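Local coordinates for IPT/TIG domain-containing protein BACOVA_02650 (Bacteroides ovatus, PDB 5E7G) that binds polysaccharide at the bacterial cell surface and probably captures xyloglucan there before the glycan is imported into the periplasm for degradation, at residues P101-T106 and Y184-V189; Y128-V133 and Y156-K161; Q48-N53 and T65-L70; K193-K198 and T267-T272. All coordinates share one frame; numbering follows the deposited sequence.

Overall arrangement
The four contacts follow an elongated chain of tandem IPT/TIG domains. Interactions 1 and 2 share the second domain, their centres about 11 Å apart; they touch where Tyr184 packs on Gln131 and Glu129 and where Pro101 meets Tyr128, and both join the same two sheets, one with strands 104-109 and 156-158, the other with 130-136 and 187-193. Interaction 3 lies in the first domain, its centre about 25 Å from that of interaction 1. Interaction 4 sits where the second domain hands over to the third, about 51 Å between centres from interaction 3. None of the four includes a residue of the xyloglucan pocket, which, with Trp297, Trp331 and Tyr433 among its residues, lies in the C-terminal domain.

Interaction 1: P101-T106 and Y184-V189; sequences PAPYIT and YTSSAV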
# COMPACT_ATOMS: atom_id res chain seq x y z
N PRO A 101 -0.62 -0.51 32.33
CA PRO A 101 -0.10 -1.25 31.16
C PRO A 101 0.86 -0.41 30.32
O PRO A 101 0.75 0.82 30.28
CB PRO A 101 -1.37 -1.59 30.36
CG PRO A 101 -2.52 -1.36 31.30
CD PRO A 101 -2.07 -0.30 32.25
N ALA A 102 1.79 -1.08 29.65
CA ALA A 102 2.81 -0.39 28.86
C ALA A 102 2.21 0.34 27.66
O ALA A 102 1.28 -0.18 27.03
CB ALA A 102 3.86 -1.37 28.40
N PRO A 103 2.73 1.52 27.33
CA PRO A 103 2.24 2.27 26.16
C PRO A 103 2.66 1.63 24.85
O PRO A 103 3.66 0.92 24.81
CB PRO A 103 2.90 3.64 26.33
CG PRO A 103 4.18 3.33 27.02
CD PRO A 103 3.87 2.21 27.97
N TYR A 104 1.89 1.87 23.79
CA TYR A 104 2.28 1.46 22.45
C TYR A 104 1.87 2.55 21.49
O TYR A 104 0.96 3.33 21.78
CB TYR A 104 1.64 0.12 22.05
CG TYR A 104 0.13 0.17 21.89
CD1 TYR A 104 -0.44 0.51 20.67
CD2 TYR A 104 -0.71 -0.13 22.96
CE1 TYR A 104 -1.82 0.55 20.52
CE2 TYR A 104 -2.08 -0.09 22.81
CZ TYR A 104 -2.64 0.25 21.60
OH TYR A 104 -4.01 0.30 21.45
N ILE A 105 2.56 2.62 20.35
CA ILE A 105 2.24 3.57 19.30
C ILE A 105 1.89 2.82 18.02
O ILE A 105 2.66 1.98 17.55
CB ILE A 105 3.41 4.54 19.01
CG1 ILE A 105 3.75 5.34 20.27
CG2 ILE A 105 3.04 5.49 17.87
CD1 ILE A 105 5.06 6.09 20.18
N THR A 106 0.72 3.13 17.49
CA THR A 106 0.26 2.54 16.24
C THR A 106 0.87 3.28 15.06
O THR A 106 1.56 2.69 14.23
CB THR A 106 -1.27 2.58 16.15
OG1 THR A 106 -1.82 1.91 17.28
CG2 THR A 106 -1.75 1.91 14.88
N TYR A 184 5.83 6.19 32.69
CA TYR A 184 6.34 5.64 33.94
C TYR A 184 6.66 4.15 33.79
O TYR A 184 7.74 3.70 34.18
CB TYR A 184 5.31 5.84 35.06
CG TYR A 184 5.76 5.40 36.44
CD1 TYR A 184 5.76 4.06 36.80
CD2 TYR A 184 6.15 6.34 37.39
CE1 TYR A 184 6.16 3.66 38.06
CE2 TYR A 184 6.54 5.95 38.65
CZ TYR A 184 6.55 4.60 38.98
OH TYR A 184 6.94 4.20 40.24
N THR A 185 5.73 3.40 33.21
CA THR A 185 5.87 1.96 33.07
C THR A 185 7.00 1.60 32.11
O THR A 185 7.79 0.70 32.38
CB THR A 185 4.56 1.31 32.58
OG1 THR A 185 3.52 1.52 33.54
CG2 THR A 185 4.72 -0.20 32.37
N SER A 186 7.05 2.31 30.99
CA SER A 186 8.05 2.06 29.94
C SER A 186 7.91 3.13 28.85
O SER A 186 7.19 4.11 29.02
CB SER A 186 7.89 0.66 29.35
OG SER A 186 6.62 0.51 28.75
N SER A 187 8.60 2.92 27.73
CA SER A 187 8.56 3.87 26.62
C SER A 187 8.09 3.19 25.34
O SER A 187 8.33 2.01 25.13
CB SER A 187 9.94 4.47 26.41
OG SER A 187 10.42 5.03 27.62
N ALA A 188 7.41 3.96 24.49
CA ALA A 188 6.96 3.46 23.20
C ALA A 188 7.67 4.20 22.07
O ALA A 188 7.96 5.39 22.20
CB ALA A 188 5.46 3.60 23.07
N VAL A 189 7.95 3.49 20.99
CA VAL A 189 8.76 4.01 19.89
C VAL A 189 8.09 3.75 18.55
O VAL A 189 7.47 2.71 18.35
CB VAL A 189 10.17 3.37 19.88
CG1 VAL A 189 11.04 4.01 18.81
CG2 VAL A 189 10.82 3.50 21.25
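Tyr104 meets Ala188 through its backbone, the tyrosine CA lying 3.9 Å from CB of the alanine, while its flat phenol ring stands off on the far side of the strand. Thr106 OG1 lies in the plane of that ring, at its edge. The ring that does enter the contact is the pyrrolidine of Pro103, and it presents its rim: CD sits 3.3 Å from Ser186 OG, CG leans toward the carbonyl of the same serine, and CB faces the methyl of Ala188. Ser186 OG is set between its own backbone N and carbonyl carbon (chi1 61°), which brings it against Pro103 CD and, at 3.4 Å, Ala102 CB. Ala188 CB is held between Pro103 and Ile105, whose CG1 comes within 3.7 Å of it, and Ile105 CD1 runs on to the carbonyl of Ala188. An alanine in place of Pro103 would lack CG and CD, so that Ser186 OG would probably lose much of its apolar wall and be freer to turn. At the outer end, the methyl of Thr185 rests on Ala102 CA while its hydroxyl bonds to Ser100 O. Strands 104-106 and 187-189 run in nearly the same direction, 21° apart, yet each pairs within its own sheet, Tyr104 with Gly125 and Ala188 with Val181. They are edge strands of the two facing sheets of an Ig-like IPT/TIG sandwich. Lacking hydrogen bonds between them, the two segments are joined chiefly by apolar packing, which depends on fit more than on direction.

Interaction 2: Y128-V133 and Y156-K161; sequences YEVQAV and YEVNNK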
# COMPACT_ATOMS: atom_id res chain seq x y z
N TYR A 128 -0.73 6.37 29.60
CA TYR A 128 -0.83 6.76 30.99
C TYR A 128 0.50 7.31 31.48
O TYR A 128 1.55 6.80 31.10
CB TYR A 128 -1.24 5.57 31.87
CG TYR A 128 -2.49 4.84 31.42
CD1 TYR A 128 -3.73 5.46 31.48
CD2 TYR A 128 -2.43 3.53 30.97
CE1 TYR A 128 -4.88 4.80 31.09
CE2 TYR A 128 -3.58 2.86 30.58
CZ TYR A 128 -4.80 3.50 30.64
OH TYR A 128 -5.95 2.86 30.24
N GLU A 129 0.45 8.35 32.30
CA GLU A 129 1.63 8.79 33.04
C GLU A 129 2.77 9.20 32.10
O GLU A 129 3.94 8.94 32.38
CB GLU A 129 2.09 7.66 33.98
CG GLU A 129 0.98 7.16 34.91
CD GLU A 129 1.31 5.85 35.60
OE1 GLU A 129 1.01 5.72 36.81
OE2 GLU A 129 1.87 4.95 34.95
N VAL A 130 2.42 9.84 30.99
CA VAL A 130 3.41 10.38 30.06
C VAL A 130 4.34 11.35 30.78
O VAL A 130 3.90 12.37 31.31
CB VAL A 130 2.72 11.09 28.87
CG1 VAL A 130 3.76 11.75 27.95
CG2 VAL A 130 1.87 10.11 28.09
N GLN A 131 5.62 11.02 30.80
CA GLN A 131 6.62 11.88 31.43
C GLN A 131 7.24 12.84 30.42
O GLN A 131 7.30 14.05 30.65
CB GLN A 131 7.71 11.01 32.08
CG GLN A 131 7.19 10.14 33.21
CD GLN A 131 8.22 9.14 33.69
OE1 GLN A 131 9.23 8.90 33.03
NE2 GLN A 131 7.96 8.53 34.85
N ALA A 132 7.70 12.30 29.29
CA ALA A 132 8.34 13.10 28.25
C ALA A 132 8.00 12.57 26.85
O ALA A 132 7.60 11.42 26.68
CB ALA A 132 9.84 13.11 28.45
N VAL A 133 8.17 13.44 25.86
CA VAL A 133 8.06 13.04 24.46
C VAL A 133 9.21 13.66 23.68
O VAL A 133 9.46 14.86 23.78
CB VAL A 133 6.73 13.48 23.83
CG1 VAL A 133 6.59 12.88 22.43
CG2 VAL A 133 5.56 13.06 24.70
N TYR A 156 2.78 19.15 24.39
CA TYR A 156 1.95 18.01 24.01
C TYR A 156 0.78 17.89 24.98
O TYR A 156 0.88 18.31 26.13
CB TYR A 156 2.76 16.72 23.98
CG TYR A 156 3.35 16.32 25.32
CD1 TYR A 156 2.58 15.69 26.29
CD2 TYR A 156 4.69 16.57 25.62
CE1 TYR A 156 3.11 15.32 27.51
CE2 TYR A 156 5.23 16.20 26.84
CZ TYR A 156 4.43 15.58 27.78
OH TYR A 156 4.96 15.22 29.00
N GLU A 157 -0.33 17.32 24.51
CA GLU A 157 -1.48 17.03 25.36
C GLU A 157 -2.02 15.63 25.09
O GLU A 157 -2.15 15.22 23.94
CB GLU A 157 -2.58 18.05 25.13
CG GLU A 157 -3.91 17.64 25.77
CD GLU A 157 -4.95 18.74 25.74
OE1 GLU A 157 -4.58 19.92 25.55
OE2 GLU A 157 -6.16 18.43 25.90
N VAL A 158 -2.37 14.92 26.16
CA VAL A 158 -2.95 13.59 26.05
C VAL A 158 -4.47 13.67 26.18
O VAL A 158 -4.98 14.36 27.06
CB VAL A 158 -2.41 12.64 27.13
CG1 VAL A 158 -2.91 11.22 26.88
CG2 VAL A 158 -0.89 12.67 27.14
N ASN A 159 -5.18 12.96 25.32
CA ASN A 159 -6.64 12.97 25.35
C ASN A 159 -7.19 12.14 26.52
O ASN A 159 -6.43 11.46 27.22
CB ASN A 159 -7.21 12.45 24.03
CG ASN A 159 -6.96 10.96 23.83
OD1 ASN A 159 -6.11 10.36 24.50
ND2 ASN A 159 -7.69 10.36 22.90
N ASN A 160 -8.50 12.19 26.73
CA ASN A 160 -9.11 11.55 27.89
C ASN A 160 -9.08 10.02 27.83
O ASN A 160 -9.15 9.36 28.86
CB ASN A 160 -10.55 12.02 28.05
CG ASN A 160 -10.65 13.49 28.42
OD1 ASN A 160 -11.36 14.25 27.77
ND2 ASN A 160 -9.91 13.89 29.45
N LYS A 161 -8.97 9.47 26.62
CA LYS A 161 -8.94 8.02 26.46
C LYS A 161 -7.53 7.47 26.59
O LYS A 161 -7.35 6.26 26.56
CB LYS A 161 -9.52 7.62 25.11
CG LYS A 161 -10.96 8.07 24.87
CD LYS A 161 -11.55 7.39 23.63
CE LYS A 161 -12.52 8.30 22.90
NZ LYS A 161 -11.86 9.55 22.39
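Tyr156 bridges the two sheets near the edge of the second IPT/TIG domain, an Ig-like beta sandwich, reaching from edge strand 156-158 of one sheet to residues 130-133 of the other. Its ring carries Val133 on one face: CG2 stands 3.8 Å from the ring centroid and 14° off the normal, a CH-pi contact. Val130 arrives from the opposite direction to the tyrosine, its CG1 lying obliquely 3.7 Å from Tyr156 CE1. The second methyl of Val130, CG2, turns to Val158 and meets CG2 of that residue at 3.9 Å, so one valine serves both inward side chains of the edge strand.

Further side chains pack round this group. Ile165 lies against Val130, Tyr156 and Val158, Leu167 also touches the tyrosine, and Cys183 backs Val130 from within its own sheet. Gln131 and Ala132 together pair with the single residue Glu182, forming a classic beta bulge. The ring enters with CG lodged between the backbone N and carbonyl carbon of Tyr156 (chi1 62°), a torsion that lets the phenol extend to this bulge. There the hydroxyl OH gives a weak hydrogen bond, 3.1 Å long, to Gln131 O, near the plane of the ring.

Interaction 3: Q48-N53 and T65-L70; sequences QEVSFN and TVPNEL. With SO4 (sulfate ion), chain F.
Val50 and Pro67 meet obliquely, the fork of the valine straddling the outer edge of the proline ring. Both methyls take part: CG1 and CG2 of Val50 each lie 3.9 Å from Pro67 CG, and Pro67 CD is almost as near. Beside this pair, Gln48 slants across Leu70. Its chain is extended beyond CG, and the terminal amide spreads over the methyl CD1 of the leucine, which is nearly equidistant from CD, OE1 and NE2 of Gln48; the closest, Gln48 OE1, is 3.6 Å from Leu70 CD1. Leucine CG stands anti to the backbone N (chi1 -173°), carrying that methyl back toward the strand and also to Val50 CG2 at 4.3 Å. Gln48 NE2 finds its main partner in Glu71 O, just past the segment, which pins the amide over the leucine.

Residues Pro67 to Leu70 form a type I beta turn, closed by a weak bond from Leu70 N to Pro67 O. Its outer side grips a sulfate ion, probably from the crystallisation liquor. Asn68 N and Asn68 ND2 both donate to sulfate O4, each at 3.1 Å, and Glu69 N donates to O1 almost in line, at 172°. The turn therefore has two chemistries. Its proline and leucine close over the edge strand of the first IPT/TIG domain by apolar packing, whereas its successive backbone N-H groups, joined by the side-chain amide of Asn68, turn donors to the anion.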
# COMPACT_ATOMS: atom_id res chain seq x y z
N GLN A 48 -9.34 2.42 47.24
CA GLN A 48 -10.38 1.44 46.95
C GLN A 48 -10.34 0.27 47.92
O GLN A 48 -9.27 -0.27 48.21
CB GLN A 48 -10.24 0.90 45.53
CG GLN A 48 -10.47 1.91 44.43
CD GLN A 48 -9.89 1.44 43.12
OE1 GLN A 48 -10.35 0.46 42.53
NE2 GLN A 48 -8.85 2.12 42.66
N GLU A 49 -11.50 -0.13 48.41
CA GLU A 49 -11.59 -1.26 49.31
C GLU A 49 -11.03 -2.52 48.65
O GLU A 49 -11.32 -2.79 47.48
CB GLU A 49 -13.04 -1.47 49.73
CG GLU A 49 -13.19 -2.22 51.05
CD GLU A 49 -14.63 -2.28 51.51
OE1 GLU A 49 -15.53 -2.29 50.63
OE2 GLU A 49 -14.86 -2.31 52.74
N VAL A 50 -10.22 -3.26 49.39
CA VAL A 50 -9.61 -4.49 48.89
C VAL A 50 -9.87 -5.63 49.85
O VAL A 50 -9.71 -5.48 51.06
CB VAL A 50 -8.09 -4.31 48.69
CG1 VAL A 50 -7.41 -5.64 48.43
CG2 VAL A 50 -7.81 -3.35 47.55
N SER A 51 -10.29 -6.77 49.32
CA SER A 51 -10.52 -7.93 50.17
C SER A 51 -9.19 -8.54 50.62
O SER A 51 -8.21 -8.53 49.87
CB SER A 51 -11.36 -8.99 49.45
OG SER A 51 -10.56 -9.76 48.58
N PHE A 52 -9.18 -9.06 51.84
CA PHE A 52 -8.02 -9.76 52.38
C PHE A 52 -8.49 -10.89 53.26
O PHE A 52 -9.62 -10.87 53.74
CB PHE A 52 -7.12 -8.81 53.17
CG PHE A 52 -7.73 -8.35 54.47
CD1 PHE A 52 -8.62 -7.29 54.49
CD2 PHE A 52 -7.42 -8.98 55.66
CE1 PHE A 52 -9.18 -6.86 55.68
CE2 PHE A 52 -7.97 -8.56 56.85
CZ PHE A 52 -8.86 -7.49 56.86
N ASN A 53 -7.62 -11.88 53.48
CA ASN A 53 -7.96 -13.04 54.29
C ASN A 53 -7.36 -12.94 55.69
O ASN A 53 -6.16 -12.73 55.85
CB ASN A 53 -7.48 -14.32 53.61
CG ASN A 53 -8.16 -15.57 54.14
OD1 ASN A 53 -8.29 -15.75 55.35
ND2 ASN A 53 -8.62 -16.43 53.23
N THR A 65 -3.38 -9.94 47.80
CA THR A 65 -3.06 -9.79 46.38
C THR A 65 -3.72 -8.53 45.82
O THR A 65 -4.91 -8.29 46.04
CB THR A 65 -3.49 -11.03 45.56
OG1 THR A 65 -4.92 -11.11 45.52
CG2 THR A 65 -2.94 -12.32 46.18
N VAL A 66 -2.93 -7.73 45.13
CA VAL A 66 -3.44 -6.52 44.49
C VAL A 66 -4.47 -6.93 43.44
O VAL A 66 -4.14 -7.66 42.50
CB VAL A 66 -2.31 -5.72 43.82
CG1 VAL A 66 -2.87 -4.43 43.20
CG2 VAL A 66 -1.21 -5.41 44.83
N PRO A 67 -5.73 -6.48 43.58
CA PRO A 67 -6.77 -6.87 42.62
C PRO A 67 -6.42 -6.53 41.17
O PRO A 67 -5.84 -5.48 40.90
CB PRO A 67 -8.00 -6.07 43.08
CG PRO A 67 -7.77 -5.82 44.52
CD PRO A 67 -6.29 -5.65 44.67
N ASN A 68 -6.79 -7.42 40.26
CA ASN A 68 -6.55 -7.21 38.83
C ASN A 68 -7.32 -6.02 38.29
O ASN A 68 -6.79 -5.22 37.52
CB ASN A 68 -6.92 -8.46 38.03
CG ASN A 68 -5.84 -9.51 38.08
OD1 ASN A 68 -4.84 -9.41 37.38
ND2 ASN A 68 -6.04 -10.52 38.92
N GLU A 69 -8.58 -5.91 38.70
CA GLU A 69 -9.47 -4.89 38.18
C GLU A 69 -9.39 -3.58 38.98
O GLU A 69 -10.25 -2.72 38.85
CB GLU A 69 -10.91 -5.40 38.17
CG GLU A 69 -11.08 -6.74 37.47
CD GLU A 69 -10.56 -6.73 36.04
OE1 GLU A 69 -10.65 -5.66 35.38
OE2 GLU A 69 -10.07 -7.77 35.57
N LEU A 70 -8.35 -3.45 39.80
CA LEU A 70 -8.14 -2.22 40.57
C LEU A 70 -7.97 -1.01 39.65
O LEU A 70 -7.14 -1.02 38.74
CB LEU A 70 -6.90 -2.36 41.46
CG LEU A 70 -6.64 -1.22 42.45
CD1 LEU A 70 -7.53 -1.39 43.68
CD2 LEU A 70 -5.17 -1.15 42.85
S SO4 F . -9.61 -9.49 41.03
O1 SO4 F . -9.60 -8.09 40.60
O2 SO4 F . -10.06 -9.56 42.41
O3 SO4 F . -10.53 -10.23 40.17
O4 SO4 F . -8.27 -10.09 40.96

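Interaction 4: K193-K198 and T267-T272; sequences KKNGPK and TAIGGT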
# COMPACT_ATOMS: atom_id res chain seq x y z
N LYS A 193 9.37 10.51 10.25
CA LYS A 193 9.93 11.15 9.08
C LYS A 193 9.16 12.44 8.83
O LYS A 193 7.96 12.40 8.56
CB LYS A 193 9.83 10.24 7.85
CG LYS A 193 10.74 9.01 7.90
CD LYS A 193 10.62 8.20 6.61
CE LYS A 193 11.71 7.14 6.48
NZ LYS A 193 11.37 5.90 7.22
N LYS A 194 9.84 13.58 8.94
CA LYS A 194 9.16 14.87 8.86
C LYS A 194 8.51 15.06 7.49
O LYS A 194 7.57 15.85 7.35
CB LYS A 194 10.12 16.02 9.16
CG LYS A 194 11.06 16.39 8.03
CD LYS A 194 11.95 17.57 8.41
CE LYS A 194 12.72 18.11 7.21
NZ LYS A 194 13.89 18.92 7.62
N ASN A 195 9.00 14.33 6.49
CA ASN A 195 8.45 14.37 5.14
C ASN A 195 7.54 13.18 4.83
O ASN A 195 6.98 13.09 3.74
CB ASN A 195 9.58 14.43 4.11
CG ASN A 195 10.21 15.80 4.05
OD1 ASN A 195 9.53 16.81 4.18
ND2 ASN A 195 11.52 15.83 3.86
N GLY A 196 7.41 12.27 5.78
CA GLY A 196 6.51 11.14 5.62
C GLY A 196 7.17 10.01 4.87
O GLY A 196 8.36 10.08 4.53
N PRO A 197 6.40 8.95 4.59
CA PRO A 197 6.90 7.75 3.91
C PRO A 197 7.14 7.98 2.43
O PRO A 197 6.50 8.85 1.83
CB PRO A 197 5.77 6.74 4.13
CG PRO A 197 4.54 7.59 4.21
CD PRO A 197 4.96 8.87 4.88
N LYS A 198 8.07 7.21 1.85
CA LYS A 198 8.35 7.27 0.42
C LYS A 198 7.08 6.99 -0.36
O LYS A 198 6.27 6.16 0.06
CB LYS A 198 9.44 6.26 0.02
CG LYS A 198 10.79 6.48 0.69
CD LYS A 198 11.95 6.02 -0.19
CE LYS A 198 11.89 4.52 -0.49
NZ LYS A 198 12.94 4.10 -1.46
N THR A 267 8.56 11.72 -8.14
CA THR A 267 9.11 12.41 -6.98
C THR A 267 7.98 13.09 -6.23
O THR A 267 7.15 13.78 -6.82
CB THR A 267 10.16 13.42 -7.38
OG1 THR A 267 11.28 12.73 -7.95
CG2 THR A 267 10.64 14.23 -6.17
N ALA A 268 7.94 12.85 -4.92
CA ALA A 268 6.97 13.47 -4.03
C ALA A 268 7.69 13.98 -2.79
O ALA A 268 8.92 13.91 -2.71
CB ALA A 268 5.86 12.49 -3.65
N ILE A 269 6.94 14.49 -1.82
CA ILE A 269 7.56 15.05 -0.63
C ILE A 269 8.37 13.97 0.10
O ILE A 269 9.41 14.27 0.68
CB ILE A 269 6.50 15.66 0.31
CG1 ILE A 269 7.16 16.56 1.35
CG2 ILE A 269 5.66 14.59 0.97
CD1 ILE A 269 7.51 17.96 0.82
N GLY A 270 7.91 12.73 0.02
CA GLY A 270 8.51 11.64 0.77
C GLY A 270 9.68 10.97 0.09
O GLY A 270 10.30 10.07 0.66
N GLY A 271 9.99 11.39 -1.13
CA GLY A 271 11.11 10.84 -1.88
C GLY A 271 10.74 10.53 -3.32
O GLY A 271 9.73 11.02 -3.84
N THR A 272 11.56 9.70 -3.95
CA THR A 272 11.34 9.30 -5.34
C THR A 272 11.16 7.79 -5.45
O THR A 272 11.79 7.02 -4.71
CB THR A 272 12.52 9.74 -6.23
OG1 THR A 272 12.66 11.17 -6.15
CG2 THR A 272 12.29 9.34 -7.68
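Gly270, in one type I turn, and Lys198, just past another, bring their backbones together, CA to CA 4.4 Å. The turn before Lys198 spans Lys193 to Gly196, closed by Gly196 N to Lys193 O; the other, Ala268 to Gly271, is the two-residue loop of a beta-hairpin, with Ala268 and Gly271 bonded to each other in both directions. Where the chain leaves the first turn, two CA-H...O contacts join the backbones: the CA-H of Gly270 points at Pro197 O, with CA 3.6 Å from that oxygen and 164° at the hydrogen, and Lys198 CA lies 3.4 Å from Gly270 O. A CB on Gly270 would fall 2.1 Å from Pro197 O, so this closeness depends on the glycine.

Asn195 and Ile269 cross at about a right angle. Asparagine CB abuts Ile269 O at 3.4 Å and its OD1 lies alongside Ile269 CG1. That CG1 stands anti to the backbone N (chi1 -164°), which leaves Ile269 CG2 between N and the carbonyl carbon, 3.4 Å from Asn195 O. With a glycine in place of Asn195, the CB and amide would be missing, and Ile269 would probably lose the flank against which its CG1 rests. Pro113 touches both residues, and Lys198 CG completes the seam over Gly270 O. Such packing of a hairpin turn against the linker leaving strand 187-193 is a junction between consecutive Ig-like domains, here the second and third IPT/TIG domains.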